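Cytochrome P450 (Rhodococcus erythropolis, PDB 3WEC) is a haem-containing cytochrome P450 monooxygenase that hydroxylates the quinoline nitrogen of an aurachin precursor, a step essential for the antibiotic activity of the aurachin alkaloids. Local coordinates at residues D84-L89 against F190-E195; V185-F190 against M397-P402; N180-V185 against S201-E206. All blocks are in the same frame, centred on the assembly; numbering follows the deposited sequence.

Interaction 1. Residues D84-L89 against F190-E195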
loop_
_atom_site.group_PDB
_atom_site.type_symbol
_atom_site.label_atom_id
_atom_site.label_comp_id
_atom_site.label_asym_id
_atom_site.label_seq_id
_atom_site.Cartn_x
_atom_site.Cartn_y
_atom_site.Cartn_z
ATOM N N ASP A 84 -13.731 -4.412 19.245
ATOM C CA ASP A 84 -14.322 -4.830 17.965
ATOM C C ASP A 84 -13.407 -4.404 16.805
ATOM O O ASP A 84 -12.813 -3.348 16.869
ATOM C CB ASP A 84 -15.683 -4.152 17.766
ATOM C CG ASP A 84 -16.854 -4.874 18.442
ATOM O OD1 ASP A 84 -16.701 -5.861 19.212
ATOM O OD2 ASP A 84 -17.987 -4.423 18.168
ATOM N N MET A 85 -13.303 -5.232 15.762
ATOM C CA MET A 85 -12.661 -4.852 14.494
ATOM C C MET A 85 -13.249 -3.579 13.901
ATOM O O MET A 85 -14.455 -3.473 13.765
ATOM C CB MET A 85 -12.809 -5.966 13.437
ATOM C CG MET A 85 -11.785 -7.099 13.489
ATOM S SD MET A 85 -10.061 -6.584 13.342
ATOM C CE MET A 85 -9.919 -6.092 11.617
ATOM N N PRO A 86 -12.388 -2.618 13.520
ATOM C CA PRO A 86 -12.737 -1.451 12.704
ATOM C C PRO A 86 -13.057 -1.922 11.285
ATOM O O PRO A 86 -12.703 -3.054 10.947
ATOM C CB PRO A 86 -11.440 -0.636 12.710
ATOM C CG PRO A 86 -10.370 -1.650 12.895
ATOM C CD PRO A 86 -10.946 -2.631 13.850
ATOM N N PRO A 87 -13.742 -1.100 10.470
ATOM C CA PRO A 87 -13.954 -1.483 9.059
ATOM C C PRO A 87 -12.617 -1.764 8.368
ATOM O O PRO A 87 -11.701 -0.947 8.414
ATOM C CB PRO A 87 -14.598 -0.248 8.429
ATOM C CG PRO A 87 -15.114 0.557 9.560
ATOM C CD PRO A 87 -14.259 0.246 10.758
ATOM N N PHE A 88 -12.515 -2.942 7.773
ATOM C CA PHE A 88 -11.258 -3.417 7.226
ATOM C C PHE A 88 -11.498 -4.251 5.963
ATOM O O PHE A 88 -12.350 -5.162 5.965
ATOM C CB PHE A 88 -10.525 -4.212 8.314
ATOM C CG PHE A 88 -9.195 -4.768 7.892
ATOM C CD1 PHE A 88 -8.924 -6.122 8.049
ATOM C CD2 PHE A 88 -8.210 -3.949 7.347
ATOM C CE1 PHE A 88 -7.694 -6.639 7.678
ATOM C CE2 PHE A 88 -6.981 -4.473 6.961
ATOM C CZ PHE A 88 -6.725 -5.822 7.126
ATOM N N LEU A 89 -10.785 -3.884 4.887
ATOM C CA LEU A 89 -10.698 -4.687 3.651
ATOM C C LEU A 89 -10.365 -6.113 4.037
ATOM O O LEU A 89 -9.414 -6.343 4.778
ATOM C CB LEU A 89 -9.570 -4.178 2.739
ATOM C CG LEU A 89 -9.715 -3.436 1.404
ATOM C CD1 LEU A 89 -8.413 -3.583 0.618
ATOM C CD2 LEU A 89 -10.885 -3.902 0.555
ATOM N N PHE A 190 -7.460 0.090 15.884
ATOM C CA PHE A 190 -8.426 0.018 16.955
ATOM C C PHE A 190 -8.453 1.316 17.736
ATOM O O PHE A 190 -8.881 1.353 18.894
ATOM C CB PHE A 190 -8.032 -1.091 17.917
ATOM C CG PHE A 190 -8.223 -2.454 17.378
ATOM C CD1 PHE A 190 -9.407 -3.129 17.594
ATOM C CD2 PHE A 190 -7.207 -3.076 16.661
ATOM C CE1 PHE A 190 -9.591 -4.408 17.085
ATOM C CE2 PHE A 190 -7.381 -4.352 16.150
ATOM C CZ PHE A 190 -8.575 -5.020 16.357
ATOM N N ALA A 191 -7.953 2.387 17.143
ATOM C CA ALA A 191 -8.085 3.696 17.806
ATOM C C ALA A 191 -8.985 4.553 16.918
ATOM O O ALA A 191 -8.556 5.601 16.389
ATOM C CB ALA A 191 -6.718 4.358 18.044
ATOM N N ILE A 192 -10.221 4.062 16.754
ATOM C CA ILE A 192 -11.211 4.612 15.821
ATOM C C ILE A 192 -12.571 4.634 16.518
ATOM O O ILE A 192 -13.126 3.587 16.808
ATOM C CB ILE A 192 -11.228 3.865 14.447
ATOM C CG1 ILE A 192 -12.296 4.427 13.525
ATOM C CG2 ILE A 192 -11.450 2.367 14.603
ATOM C CD1 ILE A 192 -12.514 3.581 12.294
ATOM N N PRO A 193 -13.064 5.841 16.862
ATOM C CA PRO A 193 -14.409 6.005 17.420
ATOM C C PRO A 193 -15.493 5.460 16.490
ATOM O O PRO A 193 -15.237 5.212 15.307
ATOM C CB PRO A 193 -14.541 7.522 17.612
ATOM C CG PRO A 193 -13.136 8.007 17.780
ATOM C CD PRO A 193 -12.307 7.106 16.870
ATOM N N LYS A 194 -16.688 5.288 17.068
ATOM C CA LYS A 194 -17.877 4.614 16.506
ATOM C C LYS A 194 -18.488 5.292 15.293
ATOM O O LYS A 194 -18.747 4.639 14.287
ATOM C CB LYS A 194 -18.973 4.506 17.596
ATOM C CG LYS A 194 -18.975 5.615 18.668
ATOM C CD LYS A 194 -18.297 6.920 18.227
ATOM C CE LYS A 194 -17.422 7.509 19.324
ATOM N NZ LYS A 194 -17.979 8.759 19.902
ATOM N N GLU A 195 -18.731 6.598 15.429
ATOM C CA GLU A 195 -19.336 7.438 14.390
ATOM C C GLU A 195 -18.532 7.459 13.089
ATOM O O GLU A 195 -19.076 7.791 12.031
ATOM C CB GLU A 195 -19.523 8.879 14.911
ATOM C CG GLU A 195 -19.558 9.950 13.818
ATOM C CD GLU A 195 -19.852 11.360 14.318
ATOM O OE1 GLU A 195 -19.361 12.316 13.671
ATOM O OE2 GLU A 195 -20.571 11.524 15.334
#

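Interaction 2. Residues V185-F190 against M397-P402. With AUI (3-[(2E,6E,9R)-9-hydroxy-3,7,11-trimethyldodeca-2,6,10-trien-1-yl]-2-methylquinolin-4(1H)-one), chain C.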
loop_
_atom_site.group_PDB
_atom_site.type_symbol
_atom_site.label_atom_id
_atom_site.label_comp_id
_atom_site.label_asym_id
_atom_site.label_seq_id
_atom_site.Cartn_x
_atom_site.Cartn_y
_atom_site.Cartn_z
ATOM N N VAL A 185 -9.268 1.990 5.521
ATOM C CA VAL A 185 -9.774 0.643 5.492
ATOM C C VAL A 185 -8.675 -0.329 4.961
ATOM O O VAL A 185 -8.844 -1.528 4.979
ATOM C CB VAL A 185 -11.087 0.713 4.654
ATOM C CG1 VAL A 185 -11.357 -0.488 3.740
ATOM C CG2 VAL A 185 -12.273 1.131 5.546
ATOM N N LEU A 186 -7.514 0.194 4.604
ATOM C CA LEU A 186 -6.375 -0.660 4.196
ATOM C C LEU A 186 -5.680 -1.175 5.447
ATOM O O LEU A 186 -5.080 -2.208 5.440
ATOM C CB LEU A 186 -5.316 0.144 3.393
ATOM C CG LEU A 186 -4.682 -0.401 2.075
ATOM C CD1 LEU A 186 -3.504 0.456 1.639
ATOM C CD2 LEU A 186 -4.393 -1.917 2.053
ATOM N N ASP A 187 -5.736 -0.416 6.527
ATOM C CA ASP A 187 -4.951 -0.785 7.682
ATOM C C ASP A 187 -5.882 -1.171 8.830
ATOM O O ASP A 187 -7.084 -0.836 8.824
ATOM C CB ASP A 187 -3.969 0.358 8.016
ATOM C CG ASP A 187 -2.731 -0.095 8.836
ATOM O OD1 ASP A 187 -2.640 -1.236 9.352
ATOM O OD2 ASP A 187 -1.838 0.753 9.029
ATOM N N ILE A 188 -5.340 -1.900 9.802
ATOM C CA ILE A 188 -6.069 -2.172 11.025
ATOM C C ILE A 188 -5.742 -1.074 12.035
ATOM O O ILE A 188 -4.572 -0.799 12.283
ATOM C CB ILE A 188 -5.713 -3.562 11.616
ATOM C CG1 ILE A 188 -5.690 -4.633 10.507
ATOM C CG2 ILE A 188 -6.653 -3.902 12.785
ATOM C CD1 ILE A 188 -5.675 -6.068 11.016
ATOM N N ASN A 189 -6.776 -0.488 12.646
ATOM C CA ASN A 189 -6.608 0.546 13.665
ATOM C C ASN A 189 -7.758 0.489 14.645
ATOM O O ASN A 189 -8.892 0.817 14.272
ATOM C CB ASN A 189 -6.592 1.936 13.039
ATOM C CG ASN A 189 -5.968 2.993 13.956
ATOM O OD1 ASN A 189 -4.898 3.498 13.668
ATOM N ND2 ASN A 189 -6.633 3.327 15.055
ATOM N N PHE A 190 -7.460 0.090 15.884
ATOM C CA PHE A 190 -8.426 0.018 16.955
ATOM C C PHE A 190 -8.453 1.316 17.736
ATOM O O PHE A 190 -8.881 1.353 18.894
ATOM C CB PHE A 190 -8.032 -1.091 17.917
ATOM C CG PHE A 190 -8.223 -2.454 17.378
ATOM C CD1 PHE A 190 -9.407 -3.129 17.594
ATOM C CD2 PHE A 190 -7.207 -3.076 16.661
ATOM C CE1 PHE A 190 -9.591 -4.408 17.085
ATOM C CE2 PHE A 190 -7.381 -4.352 16.150
ATOM C CZ PHE A 190 -8.575 -5.020 16.357
ATOM N N MET A 397 -1.673 -0.545 12.191
ATOM C CA MET A 397 -0.850 -1.723 12.491
ATOM C C MET A 397 0.245 -2.013 11.470
ATOM O O MET A 397 1.358 -2.339 11.858
ATOM C CB MET A 397 -1.722 -2.962 12.703
ATOM C CG MET A 397 -2.303 -3.046 14.101
ATOM S SD MET A 397 -2.973 -4.678 14.522
ATOM C CE MET A 397 -2.149 -5.712 13.271
ATOM N N GLY A 398 -0.072 -1.943 10.182
ATOM C CA GLY A 398 0.889 -2.323 9.140
ATOM C C GLY A 398 1.419 -1.210 8.223
ATOM O O GLY A 398 2.383 -1.407 7.481
ATOM N N LEU A 399 0.783 -0.050 8.230
ATOM C CA LEU A 399 1.175 1.036 7.284
ATOM C C LEU A 399 1.963 2.112 7.997
ATOM O O LEU A 399 1.812 2.296 9.200
ATOM C CB LEU A 399 -0.061 1.646 6.629
ATOM C CG LEU A 399 -0.654 1.139 5.299
ATOM C CD1 LEU A 399 -0.217 -0.236 4.854
ATOM C CD2 LEU A 399 -2.182 1.303 5.302
ATOM N N ARG A 400 2.842 2.788 7.274
ATOM C CA ARG A 400 3.634 3.853 7.865
ATOM C C ARG A 400 3.804 5.032 6.928
ATOM O O ARG A 400 4.211 4.897 5.753
ATOM C CB ARG A 400 4.989 3.337 8.326
ATOM C CG ARG A 400 5.772 4.349 9.158
ATOM C CD ARG A 400 7.009 3.724 9.775
ATOM N NE ARG A 400 7.769 4.684 10.544
ATOM C CZ ARG A 400 8.785 5.387 10.072
ATOM N NH1 ARG A 400 9.442 6.237 10.857
ATOM N NH2 ARG A 400 9.155 5.229 8.823
ATOM N N GLY A 401 3.429 6.191 7.460
ATOM C CA GLY A 401 3.576 7.444 6.738
ATOM C C GLY A 401 3.103 8.555 7.649
ATOM O O GLY A 401 2.401 8.294 8.614
ATOM N N PRO A 402 3.477 9.799 7.333
ATOM C CA PRO A 402 3.145 10.960 8.170
ATOM C C PRO A 402 1.652 11.370 8.118
ATOM O O PRO A 402 0.986 11.260 7.073
ATOM C CB PRO A 402 4.040 12.055 7.577
ATOM C CG PRO A 402 4.214 11.636 6.133
ATOM C CD PRO A 402 4.412 10.164 6.247
HETATM O O13 AUI C . -2.397 -7.422 1.730
HETATM C C1 AUI C . -2.271 -6.318 1.150
HETATM C C4 AUI C . -3.239 -5.956 0.098
HETATM C C5 AUI C . -4.287 -6.811 -0.229
HETATM C C6 AUI C . -5.204 -6.443 -1.213
HETATM C C7 AUI C . -5.037 -5.193 -1.824
HETATM C C8 AUI C . -4.008 -4.299 -1.520
HETATM C C9 AUI C . -3.071 -4.623 -0.550
HETATM N N10 AUI C . -2.072 -3.756 -0.200
HETATM C C3 AUI C . -1.142 -4.026 0.739
HETATM C C11 AUI C . -0.050 -3.021 1.073
HETATM C C2 AUI C . -1.187 -5.334 1.474
HETATM C C12 AUI C . -0.169 -5.635 2.541
HETATM C C14 AUI C . -0.402 -4.686 3.721
HETATM C C15 AUI C . -1.469 -4.351 4.495
HETATM C C26 AUI C . -2.885 -4.878 4.359
HETATM C C16 AUI C . -1.159 -3.321 5.552
HETATM C C17 AUI C . -1.327 -3.738 7.012
HETATM C C18 AUI C . -2.158 -4.979 7.191
HETATM C C19 AUI C . -2.248 -5.720 8.318
HETATM C C27 AUI C . -1.562 -5.396 9.622
HETATM C C20 AUI C . -3.155 -6.924 8.277
HETATM C C21 AUI C . -2.525 -8.210 7.730
HETATM O O28 AUI C . -3.601 -9.122 7.547
HETATM C C22 AUI C . -1.851 -8.116 6.377
HETATM C C23 AUI C . -2.341 -8.518 5.171
HETATM C C24 AUI C . -1.441 -8.342 3.997
HETATM C C25 AUI C . -3.705 -9.116 4.859
#

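Interaction 3. Residues N180-V185 against S201-E206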
loop_
_atom_site.group_PDB
_atom_site.type_symbol
_atom_site.label_atom_id
_atom_site.label_comp_id
_atom_site.label_asym_id
_atom_site.label_seq_id
_atom_site.Cartn_x
_atom_site.Cartn_y
_atom_site.Cartn_z
ATOM N N ASN A 180 -11.658 9.331 0.427
ATOM C CA ASN A 180 -11.169 9.774 1.684
ATOM C C ASN A 180 -11.611 8.902 2.895
ATOM O O ASN A 180 -10.790 8.544 3.733
ATOM C CB ASN A 180 -11.673 11.205 1.820
ATOM C CG ASN A 180 -11.072 11.896 2.966
ATOM O OD1 ASN A 180 -9.992 12.506 2.835
ATOM N ND2 ASN A 180 -11.748 11.838 4.110
ATOM N N LEU A 181 -12.922 8.655 3.057
ATOM C CA LEU A 181 -13.438 7.745 4.076
ATOM C C LEU A 181 -12.855 6.324 3.879
ATOM O O LEU A 181 -12.556 5.601 4.838
ATOM C CB LEU A 181 -14.938 7.648 3.920
ATOM C CG LEU A 181 -15.836 8.791 4.516
ATOM C CD1 LEU A 181 -15.134 9.449 5.670
ATOM C CD2 LEU A 181 -16.298 9.765 3.441
ATOM N N VAL A 182 -12.739 5.874 2.653
ATOM C CA VAL A 182 -12.293 4.466 2.556
ATOM C C VAL A 182 -10.804 4.273 2.767
ATOM O O VAL A 182 -10.427 3.188 3.168
ATOM C CB VAL A 182 -12.780 3.687 1.316
ATOM C CG1 VAL A 182 -14.298 3.506 1.344
ATOM C CG2 VAL A 182 -12.336 4.320 0.017
ATOM N N ALA A 183 -9.971 5.301 2.538
ATOM C CA ALA A 183 -8.480 5.114 2.519
ATOM C C ALA A 183 -7.953 4.347 3.711
ATOM O O ALA A 183 -7.101 3.537 3.501
ATOM C CB ALA A 183 -7.694 6.416 2.369
ATOM N N GLY A 184 -8.470 4.569 4.936
ATOM C CA GLY A 184 -7.908 3.891 6.158
ATOM C C GLY A 184 -8.351 2.422 6.366
ATOM O O GLY A 184 -7.862 1.683 7.255
ATOM N N VAL A 185 -9.268 1.990 5.521
ATOM C CA VAL A 185 -9.774 0.643 5.492
ATOM C C VAL A 185 -8.675 -0.329 4.961
ATOM O O VAL A 185 -8.844 -1.528 4.979
ATOM C CB VAL A 185 -11.087 0.713 4.654
ATOM C CG1 VAL A 185 -11.357 -0.488 3.740
ATOM C CG2 VAL A 185 -12.273 1.131 5.546
ATOM N N SER A 201 -18.013 2.727 7.084
ATOM C CA SER A 201 -18.962 1.697 6.640
ATOM C C SER A 201 -19.986 2.185 5.634
ATOM O O SER A 201 -20.255 1.513 4.654
ATOM C CB SER A 201 -19.722 1.118 7.845
ATOM O OG SER A 201 -19.103 -0.107 8.190
ATOM N N ALA A 202 -20.591 3.337 5.881
ATOM C CA ALA A 202 -21.508 3.856 4.878
ATOM C C ALA A 202 -20.736 4.008 3.565
ATOM O O ALA A 202 -21.262 3.739 2.502
ATOM C CB ALA A 202 -22.152 5.159 5.310
ATOM N N ALA A 203 -19.458 4.351 3.630
ATOM C CA ALA A 203 -18.779 4.726 2.415
ATOM C C ALA A 203 -18.309 3.476 1.633
ATOM O O ALA A 203 -18.186 3.483 0.387
ATOM C CB ALA A 203 -17.659 5.690 2.759
ATOM N N ILE A 204 -18.080 2.387 2.357
ATOM C CA ILE A 204 -17.897 1.127 1.702
ATOM C C ILE A 204 -19.171 0.749 0.957
ATOM O O ILE A 204 -19.102 0.303 -0.210
ATOM C CB ILE A 204 -17.415 0.000 2.668
ATOM C CG1 ILE A 204 -15.988 0.300 3.175
ATOM C CG2 ILE A 204 -17.496 -1.398 2.012
ATOM C CD1 ILE A 204 -15.651 -0.469 4.444
ATOM N N GLU A 205 -20.317 0.930 1.607
ATOM C CA GLU A 205 -21.604 0.495 1.042
ATOM C C GLU A 205 -22.018 1.352 -0.158
ATOM O O GLU A 205 -22.333 0.804 -1.233
ATOM C CB GLU A 205 -22.717 0.465 2.116
ATOM C CG GLU A 205 -22.433 -0.463 3.303
ATOM C CD GLU A 205 -23.609 -0.597 4.279
ATOM O OE1 GLU A 205 -24.195 -1.710 4.331
ATOM O OE2 GLU A 205 -23.969 0.391 4.986
ATOM N N GLU A 206 -21.981 2.681 0.030
ATOM C CA GLU A 206 -22.330 3.647 -1.018
ATOM C C GLU A 206 -21.438 3.608 -2.272
ATOM O O GLU A 206 -21.917 3.939 -3.352
ATOM C CB GLU A 206 -22.399 5.075 -0.461
ATOM C CG GLU A 206 -23.300 5.198 0.764
ATOM C CD GLU A 206 -23.350 6.597 1.392
ATOM O OE1 GLU A 206 -22.660 7.516 0.922
ATOM O OE2 GLU A 206 -24.100 6.779 2.370
#

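Interaction 1. Residues D84-L89 against F190-E195
Phe190 packs its ring against Asp84, Met85 and Pro86. From CB, chi1 of -71° sets CG anti to the carbonyl carbon, beside the backbone N. Of the ring atoms, CD1 comes first, meeting the carbonyl oxygen Asp84 O and, on the ring face, Pro86 CD. Next round the ring, Phe190 CE1 lies 3.4 Å from Asp84 O, which approaches obliquely, and 3.9 Å from Pro86 CD. That methylene, Pro86 CD, stands over the face in a CH-pi contact, 4.1 Å from the Phe190 centroid. At the tip, Phe190 CZ reaches Met85 SD at 3.7 Å; the sulfur lies 59° off the ring normal, an oblique Met-aromatic contact. Helix 73-81 adds Leu77 and Met81 beside the same ring.

Ile192 extends the apolar patch. Ile192 CG2 sits 3.5 Å from Pro86 CB, while Ile192 CD1 meets Pro87 CD tip to tip at 4.1 Å. Pro193 follows directly as the N-cap residue of helix 194-216. The loop after helix 73-81 thus packs near the surface on the run leading into helix 194-216, the two corresponding to the B-C and F-G loops of the P450 fold.

Interaction 2. Residues V185-F190 against M397-P402
Asp187 turns its carboxylate onto the backbone of Met397, Gly398 and Leu399, its CG anti to the backbone N (chi1 -157°). The carboxylate accepts from several backbone N-H groups. Gly398 N gives Asp187 OD1 a nearly straight bond of 2.8 Å, on the syn side and 17° out of the carboxylate plane. Met397 N adds a weak bond to OD1, as does Ile188 N from within the same loop. Leu399 N donates to Asp187 OD2 over 2.9 Å from well above the plane. Met397 N also bonds to Ile188 O at 2.9 Å, so backbone as well as side chain ties the two loops together. Several N-H dipoles around one buried carboxylate would be expected to stabilise negative charge there.

These loops, one following helix 172-182 and the other between strands 384-387 and 407-410, correspond to substrate-recognition regions of P450s, and here they line the quinolone pocket.

Apolar contacts flank the polar core. Leu399 CD2 packs 3.4 Å from Asp187 CB and also touches Leu186 CB, the two leucine side chains crossing at about a right angle. Met397 SD touches Ile188 CB and CG2, the two side chains crossing at an oblique angle.

Most ligand contacts are with the isoprenoid tail. Leu399 CD1 is 3.3 Å from AUI C16, Gly398 CA 3.4 Å from AUI C17, and Met397 CE 3.7 Å from AUI C27. Leu186 CD2 instead meets ring nitrogen AUI N10 at 3.7 Å.

Interaction 3. Residues N180-V185 against S201-E206
Leu181 and Ala203 meet methylene to methyl, Leu181 CB and Ala203 CB standing 3.5 Å apart; this is the closest approach of the two segments, and the CA atoms of Leu181 and Ala203, 6.4 Å apart, are also the nearest pair. Beside them, Val182 sets CG1 anti to its carbonyl carbon (chi1 -66°). That methyl, Val182 CG1, lies 4.0 Å from Ala203 O and 4.1 Å from Ile204 CG1. Further along, Val185 CG2 and Ile204 CD1 reach toward each other tip to tip at 3.9 Å. The side-chain contacts are apolar.

In the P450 fold these elements correspond to the F and G helices: helix 172-182 is followed by the F-G loop, and the chain returns through helix 194-216 to pack against it.

Behind this first shell, Val185 N donates to Val182 O at 2.9 Å, and both valines point their CB toward 201-206. On the other side, Glu205 N and Glu206 N bond to Ser201 O and Ala202 O, continuing the helical hydrogen bonding that carries Ala203 and Ile204. Beyond that, Pro87 touches both Val185 and Ile204, and Leu248 and Gln255 of the long helix 240-271 pack against Val182.

Overall arrangement
Interactions 1 and 3 both use helix 194-216, interaction 1 on the run leading into it and interaction 3 farther along; the segments of interactions 2 and 3 overlap at Val185, those of 1 and 2 at Phe190. Interaction 1 is a surface contact, whereas interactions 2 and 3 are buried, with interaction 2 nearest the middle of the chain. Chemistry follows place: proline, methionine and aromatic contacts at the surface, apolar helix packing in interaction 3, and a carboxylate bonded to backbone N-H groups beside the ligand in interaction 2. Residues 84-89 touch the segments of interactions 2 and 3: Leu89 N probably bonds to Val185 O at 3.1 Å, Phe88 packs on Leu186 O, and Pro87 CB touches Ile204 CD1.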